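Local structure of putative secreted cellulose-binding protein (Streptomyces coelicolor, 4OY6) at residues Y116-G121 against G132-V137. The protein is a copper-dependent lytic polysaccharide monooxygenase of family AA10 that oxidatively cleaves cellulose. Residues are numbered along the deposited sequence; the frame is centred on the assembly and turned at random.
Sequences YVTKQG and GELQQV
Tyr116 and Gln136 face each other as a non-hydrogen-bonded pair where strand 110-118 runs antiparallel to strand 134-139, a worked example of antiparallel pairing in which hydrogen-bonded and non-hydrogen-bonded pairs follow one another along the strands. The strands belong to the immunoglobulin-like beta-sandwich core of the AA10 fold. Val117 and Gln135 form the hydrogen-bonded pair, with Val117 N to Gln135 O and Gln135 N to Val117 O both 2.9 Å.

On the face carrying Tyr116, the CD2 side of the ring comes against the Gln136 backbone, with CD2 3.6 Å from Gln136 CA. The extended Gln136 chain, with CG anti to the backbone N (chi1 -179°), carries OE1 out toward the phenol end. Its amide stands 73° from the ring plane, and one water, lying in that ring plane, joins Tyr116 OH to Gln136 OE1. Leu134 meets the tyrosine at about a right angle, laying CD1 4.0 Å from Tyr116 CB, while its CD2 touches Thr118 CG2; Tyr165 of strand 161-170 also packs on this leucine. On the other face, Val117, in one of its two conformers, rests CG2 against Val137 CG2.

Past the strand end, Lys119 N still donates to Glu133 O. The lysine chain passes the carbonyl oxygens of Glu133 and Leu134 and crosses the Gln135 side chain obliquely, its CG 3.7 Å from Gln135 NE2. Gln135 NE2 donates to a water that accepts from Gln120 N as well, a second water bridge between the segments. Fully extended beyond CG, Lys119 delivers NZ to Gly132 O at 2.8 Å, with a C=O...N angle of 166°.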
ATOM      1  N   TYR A 116      -2.218   0.194   9.660  1.00  7.89           N
ATOM      2  CA  TYR A 116      -3.650   0.141   9.843  1.00  7.64           C
ATOM      3  C   TYR A 116      -4.228  -1.014   9.043  1.00  7.52           C
ATOM      4  O   TYR A 116      -3.636  -1.479   8.084  1.00  8.13           O
ATOM      5  CB  TYR A 116      -4.335   1.425   9.355  1.00  8.34           C
ATOM      6  CG  TYR A 116      -3.845   2.699   9.984  1.00  9.50           C
ATOM      7  CD1 TYR A 116      -2.708   3.346   9.489  1.00 10.65           C
ATOM      8  CD2 TYR A 116      -4.477   3.254  11.088  1.00 10.76           C
ATOM      9  CE1 TYR A 116      -2.249   4.508  10.055  1.00 14.17           C
ATOM     10  CE2 TYR A 116      -4.016   4.429  11.670  1.00 12.84           C
ATOM     11  CZ  TYR A 116      -2.908   5.051  11.138  1.00 14.80           C
ATOM     12  OH  TYR A 116      -2.451   6.196  11.709  1.00 19.66           O
ATOM     13  N   VAL A 117      -5.422  -1.439   9.423  1.00  8.12           N
ATOM     14  CA  VAL A 117      -6.200  -2.371   8.604  0.50  8.23           C
ATOM     15  C   VAL A 117      -7.631  -1.855   8.537  1.00  9.06           C
ATOM     16  O   VAL A 117      -8.140  -1.254   9.488  1.00 10.84           O
ATOM     17  CB  VAL A 117      -6.156  -3.838   9.136  0.50  8.77           C
ATOM     18  CG1 VAL A 117      -6.954  -4.764   8.233  0.50  8.49           C
ATOM     19  CG2 VAL A 117      -4.726  -4.368   9.244  0.50  8.54           C
ATOM     20  N   THR A 118      -8.301  -2.091   7.427  1.00  8.42           N
ATOM     21  CA  THR A 118      -9.718  -1.740   7.323  1.00  8.98           C
ATOM     22  C   THR A 118     -10.526  -2.526   8.357  1.00  9.25           C
ATOM     23  O   THR A 118     -10.262  -3.702   8.644  1.00 10.30           O
ATOM     24  CB  THR A 118     -10.258  -1.971   5.906  1.00  9.38           C
ATOM     25  OG1 THR A 118      -9.966  -3.305   5.497  1.00  9.57           O
ATOM     26  CG2 THR A 118      -9.640  -0.983   4.939  1.00  9.98           C
ATOM     27  N   LYS A 119     -11.524  -1.838   8.901  1.00 10.49           N
ATOM     28  CA  LYS A 119     -12.393  -2.430   9.900  1.00 12.07           C
ATOM     29  C   LYS A 119     -13.219  -3.579   9.323  1.00 11.20           C
ATOM     30  O   LYS A 119     -13.604  -3.588   8.153  1.00 11.87           O
ATOM     31  CB  LYS A 119     -13.377  -1.369  10.443  1.00 13.92           C
ATOM     32  CG  LYS A 119     -12.712  -0.217  11.180  1.00 17.18           C
ATOM     33  CD  LYS A 119     -13.703   0.851  11.607  1.00 21.58           C
ATOM     34  CE  LYS A 119     -12.969   2.020  12.245  1.00 24.26           C
ATOM     35  NZ  LYS A 119     -13.920   3.061  12.706  1.00 31.01           N
ATOM     36  N   GLN A 120     -13.546  -4.537  10.176  1.00 11.20           N
ATOM     37  CA  GLN A 120     -14.547  -5.555   9.835  0.70 12.38           C
ATOM     38  C   GLN A 120     -15.818  -4.847   9.418  1.00 11.35           C
ATOM     39  O   GLN A 120     -16.249  -3.894  10.071  1.00 15.29           O
ATOM     40  CB  GLN A 120     -14.927  -6.419  11.032  0.70 15.27           C
ATOM     41  CG  GLN A 120     -13.921  -7.456  11.470  0.70 13.80           C
ATOM     42  CD  GLN A 120     -13.801  -8.616  10.487  0.70 12.90           C
ATOM     43  OE1 GLN A 120     -12.930  -8.610   9.634  0.70 10.21           O
ATOM     44  NE2 GLN A 120     -14.646  -9.634  10.636  0.70 14.89           N
ATOM     45  N   GLY A 121     -16.432  -5.317   8.358  1.00 13.63           N
ATOM     46  CA  GLY A 121     -17.667  -4.712   7.854  1.00 15.23           C
ATOM     47  C   GLY A 121     -17.448  -3.786   6.675  1.00 16.24           C
ATOM     48  O   GLY A 121     -18.368  -3.528   5.913  1.00 22.52           O
ATOM     49  N   GLY A 132     -11.638   7.008   8.433  1.00 12.73           N
ATOM     50  CA  GLY A 132     -12.597   6.538   9.418  1.00 14.48           C
ATOM     51  C   GLY A 132     -12.884   5.053   9.365  1.00 13.81           C
ATOM     52  O   GLY A 132     -13.403   4.489  10.327  1.00 17.29           O
ATOM     53  N   GLU A 133     -12.522   4.409   8.256  1.00 12.64           N
ATOM     54  CA  GLU A 133     -12.701   2.967   8.087  1.00 13.03           C
ATOM     55  C   GLU A 133     -11.468   2.180   8.425  1.00 10.80           C
ATOM     56  O   GLU A 133     -11.455   0.973   8.211  1.00 13.22           O
ATOM     57  CB  GLU A 133     -13.116   2.652   6.644  1.00 15.30           C
ATOM     58  CG  GLU A 133     -14.465   3.223   6.246  1.00 20.02           C
ATOM     59  CD  GLU A 133     -15.638   2.452   6.790  1.00 23.36           C
ATOM     60  OE1 GLU A 133     -15.450   1.557   7.650  1.00 23.67           O
ATOM     61  OE2 GLU A 133     -16.762   2.738   6.311  1.00 30.38           O
ATOM     62  N   LEU A 134     -10.434   2.850   8.949  1.00 11.05           N
ATOM     63  CA  LEU A 134      -9.217   2.190   9.394  1.00 10.82           C
ATOM     64  C   LEU A 134      -9.165   2.021  10.894  1.00 11.03           C
ATOM     65  O   LEU A 134      -9.666   2.876  11.648  1.00 15.01           O
ATOM     66  CB  LEU A 134      -7.987   2.978   8.964  1.00 11.69           C
ATOM     67  CG  LEU A 134      -7.711   3.112   7.478  1.00 13.11           C
ATOM     68  CD1 LEU A 134      -6.505   4.012   7.242  1.00 15.01           C
ATOM     69  CD2 LEU A 134      -7.508   1.766   6.823  1.00 13.95           C
ATOM     70  N   GLN A 135      -8.539   0.924  11.307  1.00 10.21           N
ATOM     71  CA  GLN A 135      -8.134   0.726  12.684  1.00 11.11           C
ATOM     72  C   GLN A 135      -6.623   0.513  12.764  1.00  9.41           C
ATOM     73  O   GLN A 135      -6.039  -0.205  11.963  1.00 11.02           O
ATOM     74  CB  GLN A 135      -8.923  -0.392  13.333  1.00 14.80           C
ATOM     75  CG  GLN A 135      -8.658  -1.770  12.811  1.00 17.15           C
ATOM     76  CD  GLN A 135      -9.535  -2.834  13.455  1.00 22.92           C
ATOM     77  OE1 GLN A 135      -9.055  -3.777  14.108  1.00 29.34           O
ATOM     78  NE2 GLN A 135     -10.833  -2.668  13.293  1.00 24.91           N
ATOM     79  N   GLN A 136      -5.994   1.162  13.722  1.00 10.57           N
ATOM     80  CA  GLN A 136      -4.567   1.032  13.885  1.00 10.36           C
ATOM     81  C   GLN A 136      -4.281  -0.360  14.426  1.00  9.94           C
ATOM     82  O   GLN A 136      -4.914  -0.789  15.396  1.00 13.28           O
ATOM     83  CB  GLN A 136      -4.001   2.131  14.789  1.00 11.95           C
ATOM     84  CG  GLN A 136      -2.493   2.073  14.992  1.00 12.95           C
ATOM     85  CD  GLN A 136      -1.950   3.249  15.764  1.00 15.71           C
ATOM     86  OE1 GLN A 136      -2.015   4.373  15.318  1.00 18.93           O
ATOM     87  NE2 GLN A 136      -1.386   2.981  16.900  1.00 23.69           N
ATOM     88  N   VAL A 137      -3.334  -1.061  13.801  1.00  8.02           N
ATOM     89  CA  VAL A 137      -2.885  -2.349  14.283  1.00  8.70           C
ATOM     90  C   VAL A 137      -1.459  -2.383  14.812  1.00  8.79           C
ATOM     91  O   VAL A 137      -1.105  -3.300  15.539  1.00  9.16           O
ATOM     92  CB  VAL A 137      -3.146  -3.477  13.304  1.00 10.77           C
ATOM     93  CG1 VAL A 137      -4.641  -3.611  13.019  1.00 11.98           C
ATOM     94  CG2 VAL A 137      -2.336  -3.277  12.050  1.00 10.84           C
TER
HETATM   95  O   HOH W   1      -3.585   6.543  14.217  1.00 33.79           O
HETATM   96  O   HOH W   2     -12.875  -4.352  13.015  1.00 18.27           O